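Local coordinates for adhesion G-protein coupled receptor G6 (Danio rerio, PDB 6V55) that is an adhesion G-protein coupled receptor that probably acts in myelination, passing signals from its calcium-binding extracellular region to G proteins, at residues 383-388 / 403-408; 115-120 / 297-302. One frame throughout, in Å; residues are numbered along the deposited sequence.

Contact 1 of 2, residues 383-388 / 403-408; sequences DGISLQ and YLALLV
The arms of a beta hairpin in the antiparallel sheet of the SEA domain meet here, with the backbone making the polar contacts. S386 and L404 are a hydrogen-bonded pair: L404 N gives to S386 O at 3.0 Å, and S386 N returns a more bent bond to L404 O (3.1 Å, 153° at the hydrogen). Toward D383, where the chain turns a corner, the pattern changes. L406 N reaches G384 O at 2.8 Å, whereas L406 O accepts from D383 N at 2.9 Å, so one residue serves two consecutive partners.

Y403, I385, L387 and A405 share one face of the sheet, where L387 and I385 both meet the Y403 ring. L387 has CG anti to the backbone N (chi1 171°), and its CD1 comes over one face of the Y403 ring, 4.1 Å from the centroid and 19° off the normal, a CH-pi contact. I385 crosses the same ring obliquely, with CG1 at 3.9 Å from Y403 CD1. Q388, extended beyond CG, crosses L404 with OE1 3.8 Å from L404 CD2.

Strand 342-353 flanks 403-408 through backbone bonds. On the opposite face, which carries L404 and L406, Y492 packs on both; at the corner, D383 OD2 forms a salt bridge with R489. Helix 361-374 covers the Y403 face: I365 touches both I385 and Y403, and Y403 OH is hydrogen-bonded to Q401 OE1.

Contact 2 of 2, residues 115-120 / 297-302; sequences VTLRNQ and VDWDHS
D298 OD1 is held by two donors, the backbone N of G294 and R118 NH2, the latter at 3.0 Å through a weak bond bent to 148°. The site lies where 297-302, part of the concanavalin-like pentraxin domain, meets the connecting loop 115-120, and W299 beside it is the centre of an inverse gamma turn. D298 OD2 approaches the same nitrogen, R118 NH2, at 2.7 Å and completes a salt bridge. Both oxygens therefore converge on one nitrogen, and the guanidinium and carboxylate planes lie 47° apart, so this is no flat two-nitrogen pairing. A bend at chi3 turns the R118 guanidinium so that W299 O sits 3.8 Å above the centre of its plane; NH1 has a further, weak hydrogen bond to N272.

L117 is the apolar wedge, with CG anti to the backbone N. Its CG stands 3.5 Å from the centroid of the five-membered ring of W299, only 9° off the normal, which identifies a close CH-pi contact. The CD1 branch goes instead over one face of the H301 ring, 4.0 Å from that centroid. At the indole edge, in plane, W299 NE1 gives a weak bond to Q120 O at 3.5 Å.

Two further rings pack directly on the indole: W304 edge-to-face, and Y271, whose hydroxyl also hydrogen-bonds R118 O, with its plane nearly perpendicular. Beyond W299 the chain is pinned locally, S302 OG lying 3.0 Å from D300 OD1 and meeting it from above the carboxylate plane.

How the contacts relate
From the N terminus, the chain first completes strand 105-114 of the CUB sheet and runs into 115-120, the loop leading to strand 122-123 of the six-stranded pentraxin-domain sheet. Contact 2 opens at 115-120 and closes 176 residues later, when 297-302 returns to that loop, and so ties the domain's entry to its later part. Contact 1 opens afterwards and spans just 14 residues, a local hairpin in which edge strand 380-392 joins strand 399-410 in the SEA-domain sheet. The two loops are in series, neither nested nor crossed. The centres of contact 1 and contact 2 lie about 48 Å apart. The nearest atoms of contact 1 and contact 2 are about 31 Å apart, so they lie in separate parts of the extracellular region and do not touch.

Contact 1 of 2, residues 383-388 / 403-408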
ATOM      1  N   ASP A 383      17.407  26.534  17.340  1.00 27.55           N
ATOM      2  CA  ASP A 383      16.095  27.108  17.587  1.00 35.10           C
ATOM      3  C   ASP A 383      15.722  27.048  19.060  1.00 37.11           C
ATOM      4  O   ASP A 383      14.612  27.457  19.429  1.00 43.31           O
ATOM      5  CB  ASP A 383      15.029  26.379  16.742  1.00 44.45           C
ATOM      6  CG  ASP A 383      13.855  27.285  16.331  1.00 54.85           C
ATOM      7  OD1 ASP A 383      13.871  28.487  16.679  1.00 60.30           O
ATOM      8  OD2 ASP A 383      12.909  26.786  15.665  1.00 56.47           O
ATOM      9  N   GLY A 384      16.607  26.525  19.907  1.00 29.88           N
ATOM     10  CA  GLY A 384      16.341  26.427  21.330  1.00 24.94           C
ATOM     11  C   GLY A 384      17.392  25.600  22.047  1.00 26.33           C
ATOM     12  O   GLY A 384      17.831  24.572  21.508  1.00 24.05           O
ATOM     13  N   ILE A 385      17.802  26.029  23.247  1.00 26.09           N
ATOM     14  CA  ILE A 385      18.850  25.347  24.011  1.00 24.82           C
ATOM     15  C   ILE A 385      18.651  25.687  25.482  1.00 26.88           C
ATOM     16  O   ILE A 385      18.268  26.812  25.816  1.00 33.09           O
ATOM     17  CB  ILE A 385      20.260  25.720  23.478  1.00 22.57           C
ATOM     18  CG1 ILE A 385      21.389  25.034  24.241  1.00 21.76           C
ATOM     19  CG2 ILE A 385      20.470  27.216  23.411  1.00 27.06           C
ATOM     20  CD1 ILE A 385      22.647  25.009  23.458  1.00 21.97           C
ATOM     21  N   SER A 386      18.818  24.684  26.357  1.00 22.67           N
ATOM     22  CA  SER A 386      18.686  24.900  27.793  1.00 21.58           C
ATOM     23  C   SER A 386      19.588  23.938  28.566  1.00 22.28           C
ATOM     24  O   SER A 386      19.895  22.837  28.095  1.00 25.16           O
ATOM     25  CB  SER A 386      17.243  24.731  28.240  1.00 21.29           C
ATOM     26  OG  SER A 386      16.863  23.362  28.302  1.00 23.19           O
ATOM     27  N   LEU A 387      20.001  24.357  29.768  1.00 22.19           N
ATOM     28  CA  LEU A 387      20.926  23.583  30.588  1.00 22.54           C
ATOM     29  C   LEU A 387      20.164  22.552  31.399  1.00 22.59           C
ATOM     30  O   LEU A 387      19.188  22.888  32.075  1.00 24.32           O
ATOM     31  CB  LEU A 387      21.709  24.501  31.527  1.00 22.94           C
ATOM     32  CG  LEU A 387      22.585  23.883  32.626  1.00 23.35           C
ATOM     33  CD1 LEU A 387      23.720  23.105  32.052  1.00 23.57           C
ATOM     34  CD2 LEU A 387      23.126  24.960  33.495  1.00 23.69           C
ATOM     35  N   GLN A 388      20.621  21.305  31.366  1.00 22.53           N
ATOM     36  CA  GLN A 388      19.917  20.238  32.073  1.00 22.44           C
ATOM     37  C   GLN A 388      20.568  19.806  33.367  1.00 22.85           C
ATOM     38  O   GLN A 388      19.863  19.503  34.324  1.00 38.48           O
ATOM     39  CB  GLN A 388      19.799  19.013  31.183  1.00 23.47           C
ATOM     40  CG  GLN A 388      18.806  19.161  30.112  1.00 24.76           C
ATOM     41  CD  GLN A 388      18.416  17.821  29.581  1.00 31.59           C
ATOM     42  OE1 GLN A 388      17.232  17.501  29.504  1.00 36.45           O
ATOM     43  NE2 GLN A 388      19.413  17.003  29.232  1.00 30.97           N
ATOM     44  N   TYR A 403      23.567  20.069  28.113  1.00 23.38           N
ATOM     45  CA  TYR A 403      22.628  20.929  27.408  1.00 21.72           C
ATOM     46  C   TYR A 403      21.762  20.101  26.474  1.00 21.45           C
ATOM     47  O   TYR A 403      22.218  19.106  25.900  1.00 21.36           O
ATOM     48  CB  TYR A 403      23.364  21.995  26.585  1.00 21.86           C
ATOM     49  CG  TYR A 403      23.924  23.120  27.414  1.00 22.13           C
ATOM     50  CD1 TYR A 403      23.213  24.305  27.575  1.00 22.23           C
ATOM     51  CD2 TYR A 403      25.147  22.991  28.053  1.00 22.32           C
ATOM     52  CE1 TYR A 403      23.707  25.341  28.344  1.00 22.51           C
ATOM     53  CE2 TYR A 403      25.660  24.019  28.817  1.00 23.79           C
ATOM     54  CZ  TYR A 403      24.933  25.190  28.962  1.00 25.00           C
ATOM     55  OH  TYR A 403      25.428  26.215  29.737  1.00 30.07           O
ATOM     56  N   LEU A 404      20.518  20.533  26.309  1.00 21.33           N
ATOM     57  CA  LEU A 404      19.597  19.954  25.341  1.00 26.15           C
ATOM     58  C   LEU A 404      19.294  21.003  24.278  1.00 28.97           C
ATOM     59  O   LEU A 404      18.843  22.100  24.618  1.00 31.08           O
ATOM     60  CB  LEU A 404      18.318  19.509  26.036  1.00 20.96           C
ATOM     61  CG  LEU A 404      17.268  18.815  25.192  1.00 24.08           C
ATOM     62  CD1 LEU A 404      17.793  17.493  24.673  1.00 20.61           C
ATOM     63  CD2 LEU A 404      16.052  18.608  26.071  1.00 21.65           C
ATOM     64  N   ALA A 405      19.513  20.667  22.995  1.00 26.21           N
ATOM     65  CA  ALA A 405      19.451  21.660  21.929  1.00 21.12           C
ATOM     66  C   ALA A 405      18.641  21.167  20.741  1.00 26.44           C
ATOM     67  O   ALA A 405      18.737  20.001  20.341  1.00 29.24           O
ATOM     68  CB  ALA A 405      20.842  22.040  21.437  1.00 21.35           C
ATOM     69  N   LEU A 406      17.879  22.099  20.142  1.00 22.93           N
ATOM     70  CA  LEU A 406      17.100  21.873  18.925  1.00 22.74           C
ATOM     71  C   LEU A 406      17.822  22.504  17.746  1.00 30.74           C
ATOM     72  O   LEU A 406      17.904  23.732  17.654  1.00 39.01           O
ATOM     73  CB  LEU A 406      15.700  22.471  19.057  1.00 24.67           C
ATOM     74  CG  LEU A 406      14.710  22.234  17.907  1.00 23.49           C
ATOM     75  CD1 LEU A 406      14.335  20.780  17.860  1.00 20.36           C
ATOM     76  CD2 LEU A 406      13.481  23.089  18.074  1.00 20.58           C
ATOM     77  N   LEU A 407      18.332  21.675  16.842  1.00 32.27           N
ATOM     78  CA  LEU A 407      18.888  22.139  15.576  1.00 28.35           C
ATOM     79  C   LEU A 407      17.818  22.011  14.507  1.00 32.70           C
ATOM     80  O   LEU A 407      17.100  21.007  14.468  1.00 35.76           O
ATOM     81  CB  LEU A 407      20.120  21.327  15.172  1.00 23.19           C
ATOM     82  CG  LEU A 407      21.001  20.830  16.319  1.00 24.62           C
ATOM     83  CD1 LEU A 407      21.991  19.766  15.864  1.00 21.49           C
ATOM     84  CD2 LEU A 407      21.732  21.985  16.943  1.00 21.63           C
ATOM     85  N   VAL A 408      17.711  23.022  13.637  1.00 33.90           N
ATOM     86  CA  VAL A 408      16.711  23.050  12.568  1.00 32.68           C
ATOM     87  C   VAL A 408      17.423  23.223  11.227  1.00 36.22           C
ATOM     88  O   VAL A 408      18.275  24.107  11.075  1.00 37.15           O
ATOM     89  CB  VAL A 408      15.640  24.145  12.808  1.00 32.36           C
ATOM     90  CG1 VAL A 408      16.250  25.452  13.203  1.00 37.19           C
ATOM     91  CG2 VAL A 408      14.763  24.373  11.595  1.00 32.58           C
TER

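Contact 2 of 2, residues 115-120 / 297-302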
ATOM      1  N   VAL A 115      22.158  -6.026  -8.349  1.00 46.52           N
ATOM      2  CA  VAL A 115      22.802  -4.786  -8.761  1.00 55.13           C
ATOM      3  C   VAL A 115      23.779  -5.124  -9.887  1.00 56.33           C
ATOM      4  O   VAL A 115      24.438  -6.178  -9.860  1.00 55.78           O
ATOM      5  CB  VAL A 115      23.465  -4.105  -7.543  1.00 59.63           C
ATOM      6  CG1 VAL A 115      24.286  -5.083  -6.750  1.00 62.01           C
ATOM      7  CG2 VAL A 115      24.343  -2.917  -7.929  1.00 62.10           C
ATOM      8  N   THR A 116      23.754  -4.308 -10.950  1.00 53.36           N
ATOM      9  CA  THR A 116      24.626  -4.457 -12.108  1.00 48.22           C
ATOM     10  C   THR A 116      26.111  -4.424 -11.713  1.00 49.48           C
ATOM     11  O   THR A 116      26.516  -3.865 -10.677  1.00 45.56           O
ATOM     12  CB  THR A 116      24.370  -3.347 -13.141  1.00 43.22           C
ATOM     13  OG1 THR A 116      24.739  -2.072 -12.591  1.00 44.47           O
ATOM     14  CG2 THR A 116      22.926  -3.287 -13.550  1.00 39.42           C
ATOM     15  N   LEU A 117      26.918  -5.080 -12.552  1.00 50.51           N
ATOM     16  CA  LEU A 117      28.358  -5.062 -12.377  1.00 42.50           C
ATOM     17  C   LEU A 117      28.953  -3.680 -12.595  1.00 38.95           C
ATOM     18  O   LEU A 117      29.977  -3.366 -11.977  1.00 42.27           O
ATOM     19  CB  LEU A 117      28.993  -6.077 -13.319  1.00 41.31           C
ATOM     20  CG  LEU A 117      30.321  -6.713 -12.903  1.00 41.78           C
ATOM     21  CD1 LEU A 117      30.403  -6.958 -11.398  1.00 37.00           C
ATOM     22  CD2 LEU A 117      30.630  -8.020 -13.667  1.00 41.67           C
ATOM     23  N   ARG A 118      28.293  -2.819 -13.381  1.00 35.30           N
ATOM     24  CA  ARG A 118      28.766  -1.459 -13.611  1.00 43.77           C
ATOM     25  C   ARG A 118      28.474  -0.492 -12.465  1.00 49.22           C
ATOM     26  O   ARG A 118      28.787   0.698 -12.590  1.00 52.36           O
ATOM     27  CB  ARG A 118      28.168  -0.920 -14.905  1.00 46.81           C
ATOM     28  CG  ARG A 118      28.925  -1.366 -16.131  1.00 44.61           C
ATOM     29  CD  ARG A 118      28.432  -0.624 -17.344  1.00 46.50           C
ATOM     30  NE  ARG A 118      27.948  -1.556 -18.353  1.00 51.42           N
ATOM     31  CZ  ARG A 118      28.694  -2.056 -19.331  1.00 54.29           C
ATOM     32  NH1 ARG A 118      29.971  -1.709 -19.453  1.00 53.03           N
ATOM     33  NH2 ARG A 118      28.152  -2.901 -20.193  1.00 57.76           N
ATOM     34  N   ASN A 119      27.863  -0.957 -11.378  1.00 50.08           N
ATOM     35  CA  ASN A 119      27.805  -0.227 -10.121  1.00 47.83           C
ATOM     36  C   ASN A 119      28.743  -0.827  -9.095  1.00 51.14           C
ATOM     37  O   ASN A 119      28.569  -0.590  -7.899  1.00 58.46           O
ATOM     38  CB  ASN A 119      26.376  -0.215  -9.558  1.00 43.16           C
ATOM     39  CG  ASN A 119      25.479   0.777 -10.272  1.00 40.66           C
ATOM     40  OD1 ASN A 119      25.797   1.978 -10.353  1.00 44.00           O
ATOM     41  ND2 ASN A 119      24.358   0.285 -10.808  1.00 30.92           N
ATOM     42  N   GLN A 120      29.698  -1.648  -9.523  1.00 48.60           N
ATOM     43  CA  GLN A 120      30.580  -2.349  -8.599  1.00 48.54           C
ATOM     44  C   GLN A 120      32.027  -2.294  -9.083  1.00 46.07           C
ATOM     45  O   GLN A 120      32.300  -2.364 -10.282  1.00 46.54           O
ATOM     46  CB  GLN A 120      30.148  -3.823  -8.421  1.00 48.24           C
ATOM     47  CG  GLN A 120      28.820  -4.029  -7.708  1.00 49.52           C
ATOM     48  CD  GLN A 120      28.285  -5.414  -7.888  1.00 55.02           C
ATOM     49  OE1 GLN A 120      28.276  -5.933  -9.000  1.00 57.82           O
ATOM     50  NE2 GLN A 120      27.815  -6.026  -6.801  1.00 55.91           N
ATOM     51  N   VAL A 297      33.574 -10.158 -24.015  1.00 37.48           N
ATOM     52  CA  VAL A 297      33.371 -10.085 -22.575  1.00 34.74           C
ATOM     53  C   VAL A 297      32.890  -8.673 -22.262  1.00 34.98           C
ATOM     54  O   VAL A 297      33.451  -7.695 -22.766  1.00 32.78           O
ATOM     55  CB  VAL A 297      34.665 -10.431 -21.808  1.00 29.78           C
ATOM     56  CG1 VAL A 297      34.455 -10.362 -20.334  1.00 29.51           C
ATOM     57  CG2 VAL A 297      35.154 -11.828 -22.161  1.00 33.05           C
ATOM     58  N   ASP A 298      31.825  -8.570 -21.470  1.00 38.84           N
ATOM     59  CA  ASP A 298      31.290  -7.300 -20.998  1.00 38.53           C
ATOM     60  C   ASP A 298      31.221  -7.318 -19.475  1.00 28.90           C
ATOM     61  O   ASP A 298      31.183  -8.384 -18.851  1.00 27.49           O
ATOM     62  CB  ASP A 298      29.900  -7.038 -21.606  1.00 43.38           C
ATOM     63  CG  ASP A 298      29.413  -5.618 -21.390  1.00 47.88           C
ATOM     64  OD1 ASP A 298      30.210  -4.669 -21.526  1.00 49.92           O
ATOM     65  OD2 ASP A 298      28.217  -5.452 -21.066  1.00 53.13           O
ATOM     66  N   TRP A 299      31.238  -6.125 -18.883  1.00 31.32           N
ATOM     67  CA  TRP A 299      31.122  -5.951 -17.442  1.00 37.01           C
ATOM     68  C   TRP A 299      29.670  -6.065 -17.026  1.00 42.89           C
ATOM     69  O   TRP A 299      28.934  -5.075 -16.942  1.00 47.03           O
ATOM     70  CB  TRP A 299      31.697  -4.609 -17.017  1.00 35.61           C
ATOM     71  CG  TRP A 299      32.107  -4.514 -15.574  1.00 36.11           C
ATOM     72  CD1 TRP A 299      31.640  -3.610 -14.668  1.00 34.00           C
ATOM     73  CD2 TRP A 299      33.153  -5.247 -14.900  1.00 35.68           C
ATOM     74  NE1 TRP A 299      32.283  -3.767 -13.465  1.00 32.46           N
ATOM     75  CE2 TRP A 299      33.214  -4.763 -13.580  1.00 32.11           C
ATOM     76  CE3 TRP A 299      34.009  -6.293 -15.273  1.00 39.44           C
ATOM     77  CZ2 TRP A 299      34.089  -5.284 -12.630  1.00 34.22           C
ATOM     78  CZ3 TRP A 299      34.896  -6.803 -14.325  1.00 38.94           C
ATOM     79  CH2 TRP A 299      34.921  -6.298 -13.019  1.00 37.98           C
ATOM     80  N   ASP A 300      29.281  -7.291 -16.733  1.00 41.87           N
ATOM     81  CA  ASP A 300      27.903  -7.716 -16.645  1.00 43.06           C
ATOM     82  C   ASP A 300      27.989  -9.101 -16.038  1.00 43.93           C
ATOM     83  O   ASP A 300      28.863  -9.884 -16.426  1.00 45.46           O
ATOM     84  CB  ASP A 300      27.247  -7.727 -18.029  1.00 48.35           C
ATOM     85  CG  ASP A 300      25.751  -7.868 -17.973  1.00 55.18           C
ATOM     86  OD1 ASP A 300      25.255  -8.952 -17.567  1.00 57.45           O
ATOM     87  OD2 ASP A 300      25.074  -6.889 -18.354  1.00 56.68           O
ATOM     88  N   HIS A 301      27.105  -9.379 -15.074  1.00 40.06           N
ATOM     89  CA  HIS A 301      27.268 -10.534 -14.202  1.00 35.17           C
ATOM     90  C   HIS A 301      27.121 -11.863 -14.928  1.00 30.87           C
ATOM     91  O   HIS A 301      27.755 -12.839 -14.511  1.00 33.42           O
ATOM     92  CB  HIS A 301      26.254 -10.480 -13.080  1.00 39.14           C
ATOM     93  CG  HIS A 301      26.603  -9.513 -12.006  1.00 41.23           C
ATOM     94  ND1 HIS A 301      27.498  -9.816 -11.001  1.00 41.55           N
ATOM     95  CD2 HIS A 301      26.164  -8.255 -11.762  1.00 40.98           C
ATOM     96  CE1 HIS A 301      27.602  -8.780 -10.188  1.00 41.04           C
ATOM     97  NE2 HIS A 301      26.804  -7.820 -10.627  1.00 41.34           N
ATOM     98  N   SER A 302      26.368 -11.893 -16.039  1.00 25.54           N
ATOM     99  CA  SER A 302      26.213 -13.107 -16.837  1.00 30.62           C
ATOM    100  C   SER A 302      27.514 -13.558 -17.518  1.00 38.67           C
ATOM    101  O   SER A 302      27.609 -14.729 -17.911  1.00 40.16           O
ATOM    102  CB  SER A 302      25.125 -12.893 -17.896  1.00 30.57           C
ATOM    103  OG  SER A 302      25.374 -11.731 -18.678  1.00 31.42           O
TER